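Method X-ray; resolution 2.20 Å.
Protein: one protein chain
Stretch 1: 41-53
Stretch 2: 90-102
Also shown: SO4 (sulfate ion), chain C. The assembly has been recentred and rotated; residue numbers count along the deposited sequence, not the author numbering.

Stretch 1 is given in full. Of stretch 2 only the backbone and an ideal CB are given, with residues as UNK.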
ATOM      1  N   GLY A  41     -13.891 -13.320   0.917  1.00 24.74           N
ATOM      2  CA  GLY A  41     -12.677 -13.039   1.642  1.00 24.67           C
ATOM      3  C   GLY A  41     -13.142 -12.731   3.046  1.00 26.64           C
ATOM      4  O   GLY A  41     -14.087 -11.956   3.237  1.00 29.37           O
ATOM      5  N   TYR A  42     -12.494 -13.318   4.034  1.00 26.01           N
ATOM      6  CA  TYR A  42     -12.892 -13.072   5.406  1.00 26.35           C
ATOM      7  C   TYR A  42     -11.663 -13.019   6.292  1.00 26.60           C
ATOM      8  O   TYR A  42     -10.653 -13.662   6.004  1.00 27.43           O
ATOM      9  CB  TYR A  42     -13.817 -14.197   5.881  1.00 23.54           C
ATOM     10  CG  TYR A  42     -13.070 -15.441   6.283  1.00 24.13           C
ATOM     11  CD1 TYR A  42     -12.748 -15.677   7.619  1.00 23.15           C
ATOM     12  CD2 TYR A  42     -12.604 -16.350   5.316  1.00 23.03           C
ATOM     13  CE1 TYR A  42     -11.971 -16.792   7.992  1.00 23.32           C
ATOM     14  CE2 TYR A  42     -11.828 -17.465   5.679  1.00 21.03           C
ATOM     15  CZ  TYR A  42     -11.521 -17.674   7.018  1.00 24.62           C
ATOM     16  OH  TYR A  42     -10.772 -18.772   7.396  1.00 25.74           O
ATOM     17  N   GLU A  43     -11.761 -12.267   7.383  1.00 27.88           N
ATOM     18  CA  GLU A  43     -10.665 -12.162   8.332  1.00 29.42           C
ATOM     19  C   GLU A  43     -10.749 -13.316   9.336  1.00 30.21           C
ATOM     20  O   GLU A  43     -11.773 -13.482  10.005  1.00 30.12           O
ATOM     21  CB  GLU A  43     -10.745 -10.837   9.117  1.00 30.51           C
ATOM     22  CG  GLU A  43     -10.455  -9.556   8.330  1.00 31.75           C
ATOM     23  CD  GLU A  43     -10.696  -8.298   9.170  1.00 35.23           C
ATOM     24  OE1 GLU A  43     -10.388  -8.297  10.379  1.00 36.06           O
ATOM     25  OE2 GLU A  43     -11.197  -7.299   8.627  1.00 36.82           O
ATOM     26  N   PRO A  44      -9.695 -14.149   9.431  1.00 29.97           N
ATOM     27  CA  PRO A  44      -9.752 -15.248  10.405  1.00 29.93           C
ATOM     28  C   PRO A  44      -9.395 -14.535  11.710  1.00 32.29           C
ATOM     29  O   PRO A  44      -8.225 -14.479  12.123  1.00 34.91           O
ATOM     30  CB  PRO A  44      -8.648 -16.202   9.933  1.00 28.80           C
ATOM     31  CG  PRO A  44      -8.441 -15.835   8.450  1.00 28.97           C
ATOM     32  CD  PRO A  44      -8.576 -14.330   8.483  1.00 28.80           C
ATOM     33  N   SER A  45     -10.411 -13.966  12.341  1.00 33.24           N
ATOM     34  CA  SER A  45     -10.226 -13.159  13.529  1.00 34.99           C
ATOM     35  C   SER A  45     -10.551 -13.781  14.878  1.00 36.73           C
ATOM     36  O   SER A  45     -10.561 -13.070  15.888  1.00 38.11           O
ATOM     37  CB  SER A  45     -11.048 -11.890  13.371  1.00 35.85           C
ATOM     38  OG  SER A  45     -12.408 -12.242  13.181  1.00 38.29           O
ATOM     39  N   GLY A  46     -10.815 -15.083  14.904  1.00 34.95           N
ATOM     40  CA  GLY A  46     -11.146 -15.734  16.160  1.00 34.40           C
ATOM     41  C   GLY A  46     -11.904 -17.028  15.918  1.00 33.65           C
ATOM     42  O   GLY A  46     -11.942 -17.529  14.800  1.00 32.14           O
ATOM     43  N   VAL A  47     -12.519 -17.574  16.958  1.00 33.69           N
ATOM     44  CA  VAL A  47     -13.266 -18.812  16.794  1.00 31.97           C
ATOM     45  C   VAL A  47     -14.550 -18.523  16.016  1.00 30.51           C
ATOM     46  O   VAL A  47     -15.276 -17.573  16.309  1.00 27.80           O
ATOM     47  CB  VAL A  47     -13.636 -19.433  18.160  1.00 34.13           C
ATOM     48  CG1 VAL A  47     -14.317 -20.789  17.949  1.00 33.19           C
ATOM     49  CG2 VAL A  47     -12.380 -19.586  19.023  1.00 31.99           C
ATOM     50  N   ALA A  48     -14.823 -19.347  15.013  1.00 29.28           N
ATOM     51  CA  ALA A  48     -16.023 -19.163  14.222  1.00 29.78           C
ATOM     52  C   ALA A  48     -17.297 -19.217  15.078  1.00 29.32           C
ATOM     53  O   ALA A  48     -17.435 -20.067  15.956  1.00 28.18           O
ATOM     54  CB  ALA A  48     -16.087 -20.219  13.147  1.00 29.99           C
ATOM     55  N   HIS A  49     -18.214 -18.289  14.833  1.00 27.71           N
ATOM     56  CA  HIS A  49     -19.479 -18.304  15.546  1.00 29.03           C
ATOM     57  C   HIS A  49     -20.551 -18.602  14.490  1.00 26.65           C
ATOM     58  O   HIS A  49     -20.259 -18.616  13.297  1.00 22.98           O
ATOM     59  CB  HIS A  49     -19.719 -16.982  16.282  1.00 30.66           C
ATOM     60  CG  HIS A  49     -19.676 -15.775  15.405  1.00 34.07           C
ATOM     61  ND1 HIS A  49     -20.689 -15.456  14.527  1.00 37.74           N
ATOM     62  CD2 HIS A  49     -18.762 -14.781  15.304  1.00 37.53           C
ATOM     63  CE1 HIS A  49     -20.403 -14.315  13.924  1.00 38.93           C
ATOM     64  NE2 HIS A  49     -19.239 -13.883  14.377  1.00 37.81           N
ATOM     65  N   ILE A  50     -21.785 -18.834  14.908  1.00 26.58           N
ATOM     66  CA  ILE A  50     -22.797 -19.232  13.940  1.00 25.76           C
ATOM     67  C   ILE A  50     -23.109 -18.247  12.829  1.00 27.90           C
ATOM     68  O   ILE A  50     -23.652 -18.637  11.797  1.00 27.80           O
ATOM     69  CB  ILE A  50     -24.095 -19.639  14.658  1.00 28.93           C
ATOM     70  CG1 ILE A  50     -24.661 -18.455  15.474  1.00 26.75           C
ATOM     71  CG2 ILE A  50     -23.801 -20.840  15.561  1.00 24.03           C
ATOM     72  CD1 ILE A  50     -26.020 -18.766  16.100  1.00 27.28           C
ATOM     73  N   GLY A  51     -22.745 -16.981  13.023  1.00 28.01           N
ATOM     74  CA  GLY A  51     -23.020 -15.982  12.010  1.00 26.18           C
ATOM     75  C   GLY A  51     -22.323 -16.277  10.706  1.00 27.05           C
ATOM     76  O   GLY A  51     -22.836 -15.982   9.623  1.00 27.52           O
ATOM     77  N   TRP A  52     -21.144 -16.874  10.810  1.00 26.57           N
ATOM     78  CA  TRP A  52     -20.352 -17.207   9.635  1.00 27.21           C
ATOM     79  C   TRP A  52     -20.983 -18.335   8.835  1.00 25.53           C
ATOM     80  O   TRP A  52     -20.697 -18.481   7.640  1.00 23.66           O
ATOM     81  CB  TRP A  52     -18.929 -17.604  10.048  1.00 28.63           C
ATOM     82  CG  TRP A  52     -18.125 -16.470  10.633  1.00 32.41           C
ATOM     83  CD1 TRP A  52     -18.563 -15.188  10.888  1.00 34.41           C
ATOM     84  CD2 TRP A  52     -16.767 -16.525  11.088  1.00 32.83           C
ATOM     85  NE1 TRP A  52     -17.559 -14.453  11.481  1.00 36.12           N
ATOM     86  CE2 TRP A  52     -16.448 -15.248  11.618  1.00 36.96           C
ATOM     87  CE3 TRP A  52     -15.787 -17.527  11.102  1.00 33.11           C
ATOM     88  CZ2 TRP A  52     -15.186 -14.954  12.160  1.00 34.88           C
ATOM     89  CZ3 TRP A  52     -14.529 -17.231  11.641  1.00 32.63           C
ATOM     90  CH2 TRP A  52     -14.245 -15.954  12.163  1.00 34.90           C
ATOM     91  N   LEU A  53     -21.841 -19.127   9.484  1.00 24.51           N
ATOM     92  CA  LEU A  53     -22.483 -20.248   8.792  1.00 24.16           C
ATOM     93  C   LEU A  53     -23.311 -19.719   7.614  1.00 24.07           C
ATOM     94  O   LEU A  53     -23.400 -20.365   6.565  1.00 27.06           O
ATOM     95  CB  LEU A  53     -23.365 -21.058   9.762  1.00 23.37           C
ATOM     96  CG  LEU A  53     -22.686 -21.952  10.825  1.00 24.66           C
ATOM     97  CD1 LEU A  53     -23.742 -22.590  11.723  1.00 22.06           C
ATOM     98  CD2 LEU A  53     -21.851 -23.055  10.142  1.00 23.69           C
ATOM     99  N   UNK A  90      -1.862 -17.399  15.215  1.00 38.45           N
ATOM    100  CA  UNK A  90      -3.203 -17.560  15.742  1.00 38.45           C
ATOM    101  C   UNK A  90      -4.231 -17.274  14.646  1.00 37.22           C
ATOM    102  O   UNK A  90      -5.300 -17.888  14.593  1.00 34.99           O
ATOM    103  CB  UNK A  90      -3.422 -16.641  16.945  1.00 38.45           C
ATOM    104  N   UNK A  91      -3.898 -16.340  13.766  1.00 35.89           N
ATOM    105  CA  UNK A  91      -4.797 -16.001  12.676  1.00 36.27           C
ATOM    106  C   UNK A  91      -4.875 -17.187  11.716  1.00 35.98           C
ATOM    107  O   UNK A  91      -5.954 -17.533  11.239  1.00 34.72           O
ATOM    108  CB  UNK A  91      -4.331 -14.736  11.952  1.00 36.27           C
ATOM    109  N   UNK A  92      -3.731 -17.812  11.454  1.00 35.54           N
ATOM    110  CA  UNK A  92      -3.673 -18.967  10.567  1.00 37.49           C
ATOM    111  C   UNK A  92      -4.447 -20.117  11.191  1.00 36.59           C
ATOM    112  O   UNK A  92      -5.133 -20.864  10.496  1.00 35.69           O
ATOM    113  CB  UNK A  92      -2.225 -19.375  10.289  1.00 37.49           C
ATOM    114  N   UNK A  93      -4.317 -20.246  12.509  1.00 34.93           N
ATOM    115  CA  UNK A  93      -4.987 -21.302  13.243  1.00 35.38           C
ATOM    116  C   UNK A  93      -6.490 -21.121  13.143  1.00 34.43           C
ATOM    117  O   UNK A  93      -7.212 -22.094  12.999  1.00 33.92           O
ATOM    118  CB  UNK A  93      -4.540 -21.318  14.706  1.00 35.38           C
ATOM    119  N   UNK A  94      -6.958 -19.876  13.210  1.00 32.72           N
ATOM    120  CA  UNK A  94      -8.385 -19.611  13.104  1.00 33.46           C
ATOM    121  C   UNK A  94      -8.883 -20.036  11.716  1.00 33.48           C
ATOM    122  O   UNK A  94     -10.008 -20.514  11.580  1.00 34.11           O
ATOM    123  CB  UNK A  94      -8.681 -18.132  13.360  1.00 33.46           C
ATOM    124  N   UNK A  95      -8.033 -19.882  10.698  1.00 34.46           N
ATOM    125  CA  UNK A  95      -8.381 -20.267   9.321  1.00 34.30           C
ATOM    126  C   UNK A  95      -8.453 -21.792   9.159  1.00 33.88           C
ATOM    127  O   UNK A  95      -9.305 -22.308   8.419  1.00 32.89           O
ATOM    128  CB  UNK A  95      -7.359 -19.690   8.340  1.00 34.30           C
ATOM    129  N   UNK A  96      -7.564 -22.523   9.829  1.00 33.47           N
ATOM    130  CA  UNK A  96      -7.608 -23.986   9.731  1.00 33.72           C
ATOM    131  C   UNK A  96      -8.919 -24.479  10.356  1.00 31.94           C
ATOM    132  O   UNK A  96      -9.523 -25.431   9.887  1.00 31.01           O
ATOM    133  CB  UNK A  96      -6.400 -24.622  10.421  1.00 33.72           C
ATOM    134  N   UNK A  97      -9.362 -23.815  11.412  1.00 30.05           N
ATOM    135  CA  UNK A  97     -10.606 -24.198  12.057  1.00 30.31           C
ATOM    136  C   UNK A  97     -11.792 -23.904  11.130  1.00 28.71           C
ATOM    137  O   UNK A  97     -12.706 -24.718  10.998  1.00 30.22           O
ATOM    138  CB  UNK A  97     -10.766 -23.464  13.390  1.00 30.31           C
ATOM    139  N   UNK A  98     -11.773 -22.753  10.474  1.00 26.20           N
ATOM    140  CA  UNK A  98     -12.835 -22.403   9.546  1.00 24.46           C
ATOM    141  C   UNK A  98     -12.955 -23.477   8.455  1.00 26.14           C
ATOM    142  O   UNK A  98     -14.068 -23.865   8.098  1.00 25.60           O
ATOM    143  CB  UNK A  98     -12.573 -21.029   8.927  1.00 24.46           C
ATOM    144  N   UNK A  99     -11.831 -23.974   7.927  1.00 26.10           N
ATOM    145  CA  UNK A  99     -11.926 -25.004   6.890  1.00 30.56           C
ATOM    146  C   UNK A  99     -12.632 -26.250   7.411  1.00 30.54           C
ATOM    147  O   UNK A  99     -13.441 -26.858   6.704  1.00 28.52           O
ATOM    148  CB  UNK A  99     -10.533 -25.371   6.374  1.00 30.56           C
ATOM    149  N   UNK A 100     -12.309 -26.625   8.644  1.00 29.80           N
ATOM    150  CA  UNK A 100     -12.901 -27.808   9.252  1.00 32.38           C
ATOM    151  C   UNK A 100     -14.376 -27.588   9.513  1.00 31.10           C
ATOM    152  O   UNK A 100     -15.185 -28.495   9.337  1.00 32.74           O
ATOM    153  CB  UNK A 100     -12.180 -28.167  10.553  1.00 32.38           C
ATOM    154  N   UNK A 101     -14.719 -26.382   9.944  1.00 30.00           N
ATOM    155  CA  UNK A 101     -16.104 -26.046  10.221  1.00 25.82           C
ATOM    156  C   UNK A 101     -16.909 -26.095   8.927  1.00 28.14           C
ATOM    157  O   UNK A 101     -18.022 -26.627   8.905  1.00 28.39           O
ATOM    158  CB  UNK A 101     -16.209 -24.667  10.875  1.00 25.82           C
ATOM    159  N   UNK A 102     -16.356 -25.539   7.850  1.00 27.14           N
ATOM    160  CA  UNK A 102     -17.068 -25.528   6.581  1.00 29.52           C
ATOM    161  C   UNK A 102     -17.380 -26.937   6.088  1.00 30.47           C
ATOM    162  O   UNK A 102     -18.479 -27.198   5.614  1.00 31.30           O
ATOM    163  CB  UNK A 102     -16.249 -24.778   5.528  1.00 29.52           C
TER
HETATM  164  S   SO4 C1002     -16.732 -11.088  13.040  1.00108.85           S
HETATM  165  O1  SO4 C1002     -18.187 -10.791  12.671  1.00108.11           O
HETATM  166  O2  SO4 C1002     -15.919 -11.030  11.748  1.00108.18           O
HETATM  167  O3  SO4 C1002     -16.280 -10.023  13.863  1.00108.69           O
HETATM  168  O4  SO4 C1002     -16.724 -12.456  13.420  1.00107.97           O

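Stretch 2 is helical throughout, with phi near -65° and psi near -39°, so its positions differ mainly in the direction of CA-to-CB relative to the loop and helix start of stretch 1. At position 90 the bond points sideways and nothing of stretch 1 lies within 5.5 Å of the ideal CB; many residues would suit, and it is Leu90.

Position 91 also points sideways, but its ideal CB is 3.9 Å from Pro44 O, beside the proline ring. An apolar chain of moderate size could cover that ring. The residue is Ile91, whose CG2 lies 4.0 Å from Pro44 CB; its O lies 3.3 Å from the same CB.

Positions 92 and 93 find no partner in stretch 1, the first pointing away and the second sideways, and leave the choice wide: Arg92 and Ala93.

Position 94 points straight at the loop. Its ideal CB is 3.6 Å from Gly46 O and 3.9 Å from Pro44 O, so a small residue, alanine, glycine or perhaps serine, fits most easily. It is Ala94, with CB 3.9 Å from Pro44 CB. A water donates to Ala94 O (2.8 Å) and to Gly46 O (2.7 Å), bridging two carbonyls that cannot bond each other directly.

At 95 the ideal CB, pointing sideways, is 3.7 Å from Tyr42 OH and 4.0 Å from Pro44 CG, again favouring a small side chain. Ala95 places its CB against both. Tyr42 OH donates to a water (2.6 Å), which donates to Ala95 O (2.8 Å).

Position 96 points away, which suits a long polar chain among others; it is Arg96. Position 97 points toward stretch 1 but has nothing within 5.5 Å of its ideal CB, leaving room for a larger apolar chain. Ile97 is the residue here, and its side chain stays short of contact, with CG2 5.2 Å from Ala48 N.

Position 98 faces a pocket between Tyr42 and Trp52: the ideal CB is a tight 3.3 Å from Tyr42 OH and 5.1 Å from Trp52 CZ3. Valine, isoleucine or leucine could be considered. Val98, with chi1 in t, sets CG1 3.7 Å from Tyr42 CZ and CG2 3.5 Å from Trp52 CZ3, at the edge of the indole; CG2 also lies 4.5 Å from Ala48 CB.

Positions 99 and 100 have no neighbour in stretch 1 and tolerate long polar chains: Arg99 and Arg100, both hydrogen-bonded elsewhere in the structure.

Position 101 points toward Ala48, its ideal CB 5.0 Å from Ala48 CB, and calls for an apolar filler. In Val101, CG2 is 4.5 Å from Ala48 CB and CG1 4.3 Å from Leu53 CD2. Position 102, sideways and unconstrained here, is Met102.

Stretch 2, residues 90-102: LIRAAARIVRRVM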
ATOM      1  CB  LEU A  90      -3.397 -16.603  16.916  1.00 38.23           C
ATOM      2  CG  LEU A  90      -3.220 -17.151  18.335  1.00 41.79           C
ATOM      3  CD1 LEU A  90      -2.114 -18.199  18.417  1.00 39.63           C
ATOM      4  CD2 LEU A  90      -2.944 -15.977  19.251  1.00 39.98           C
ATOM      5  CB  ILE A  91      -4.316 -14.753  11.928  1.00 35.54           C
ATOM      6  CG1 ILE A  91      -4.443 -13.539  12.844  1.00 32.50           C
ATOM      7  CG2 ILE A  91      -5.114 -14.571  10.623  1.00 35.42           C
ATOM      8  CD1 ILE A  91      -3.955 -12.236  12.211  1.00 33.86           C
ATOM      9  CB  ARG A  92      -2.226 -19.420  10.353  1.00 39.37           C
ATOM     10  CG  ARG A  92      -1.804 -19.493   8.883  1.00 44.02           C
ATOM     11  CD  ARG A  92      -0.840 -18.372   8.524  1.00 42.92           C
ATOM     12  NE  ARG A  92       0.313 -18.374   9.430  1.00 46.12           N
ATOM     13  CZ  ARG A  92       1.306 -17.485   9.399  1.00 44.06           C
ATOM     14  NH1 ARG A  92       1.299 -16.505   8.497  1.00 38.82           N
ATOM     15  NH2 ARG A  92       2.299 -17.580  10.280  1.00 40.62           N
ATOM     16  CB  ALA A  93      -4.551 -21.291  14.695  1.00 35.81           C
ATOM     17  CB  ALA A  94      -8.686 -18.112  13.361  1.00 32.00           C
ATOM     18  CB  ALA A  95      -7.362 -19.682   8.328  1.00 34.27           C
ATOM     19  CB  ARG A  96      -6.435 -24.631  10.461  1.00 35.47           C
ATOM     20  CG  ARG A  96      -5.081 -24.308   9.875  1.00 39.97           C
ATOM     21  CD  ARG A  96      -4.071 -25.367  10.318  1.00 42.30           C
ATOM     22  NE  ARG A  96      -3.828 -25.329  11.757  1.00 43.68           N
ATOM     23  CZ  ARG A  96      -3.062 -24.426  12.363  1.00 44.86           C
ATOM     24  NH1 ARG A  96      -2.451 -23.475  11.653  1.00 43.55           N
ATOM     25  NH2 ARG A  96      -2.914 -24.470  13.685  1.00 44.48           N
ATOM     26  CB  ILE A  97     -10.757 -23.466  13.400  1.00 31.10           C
ATOM     27  CG1 ILE A  97      -9.680 -23.977  14.365  1.00 33.53           C
ATOM     28  CG2 ILE A  97     -12.143 -23.721  14.000  1.00 31.36           C
ATOM     29  CD1 ILE A  97      -9.656 -23.279  15.718  1.00 35.96           C
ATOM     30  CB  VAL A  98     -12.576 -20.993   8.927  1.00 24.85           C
ATOM     31  CG1 VAL A  98     -13.428 -20.772   7.664  1.00 19.46           C
ATOM     32  CG2 VAL A  98     -12.899 -19.915   9.994  1.00 23.38           C
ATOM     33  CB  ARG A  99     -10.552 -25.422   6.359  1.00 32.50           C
ATOM     34  CG  ARG A  99      -9.949 -24.454   5.383  1.00 39.69           C
ATOM     35  CD  ARG A  99      -8.635 -24.963   4.810  1.00 45.59           C
ATOM     36  NE  ARG A  99      -7.578 -23.986   5.061  1.00 54.38           N
ATOM     37  CZ  ARG A  99      -6.497 -24.209   5.806  1.00 56.95           C
ATOM     38  NH1 ARG A  99      -6.302 -25.394   6.379  1.00 59.37           N
ATOM     39  NH2 ARG A  99      -5.631 -23.229   6.015  1.00 58.02           N
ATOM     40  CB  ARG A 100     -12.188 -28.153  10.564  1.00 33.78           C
ATOM     41  CG  ARG A 100     -12.749 -29.371  11.294  1.00 35.00           C
ATOM     42  CD  ARG A 100     -12.768 -30.604  10.413  1.00 37.58           C
ATOM     43  NE  ARG A 100     -11.447 -30.888   9.860  1.00 41.33           N
ATOM     44  CZ  ARG A 100     -10.409 -31.285  10.582  1.00 42.60           C
ATOM     45  NH1 ARG A 100     -10.541 -31.452  11.893  1.00 43.40           N
ATOM     46  NH2 ARG A 100      -9.232 -31.489   9.998  1.00 43.15           N
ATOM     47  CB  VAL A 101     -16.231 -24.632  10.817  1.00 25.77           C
ATOM     48  CG1 VAL A 101     -17.703 -24.190  10.793  1.00 19.85           C
ATOM     49  CG2 VAL A 101     -15.679 -24.607  12.262  1.00 24.50           C
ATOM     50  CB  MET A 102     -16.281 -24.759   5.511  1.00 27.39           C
ATOM     51  CG  MET A 102     -16.297 -23.254   5.733  1.00 29.81           C
ATOM     52  SD  MET A 102     -15.263 -22.365   4.564  1.00 30.19           S
ATOM     53  CE  MET A 102     -16.269 -22.470   3.018  1.00 28.13           C
TER
HETATM   54  O   HOH W   1     -10.303 -21.044   6.129  1.00 24.52           O
HETATM   55  O   HOH W   2     -11.860 -20.022  13.665  1.00 29.62           O
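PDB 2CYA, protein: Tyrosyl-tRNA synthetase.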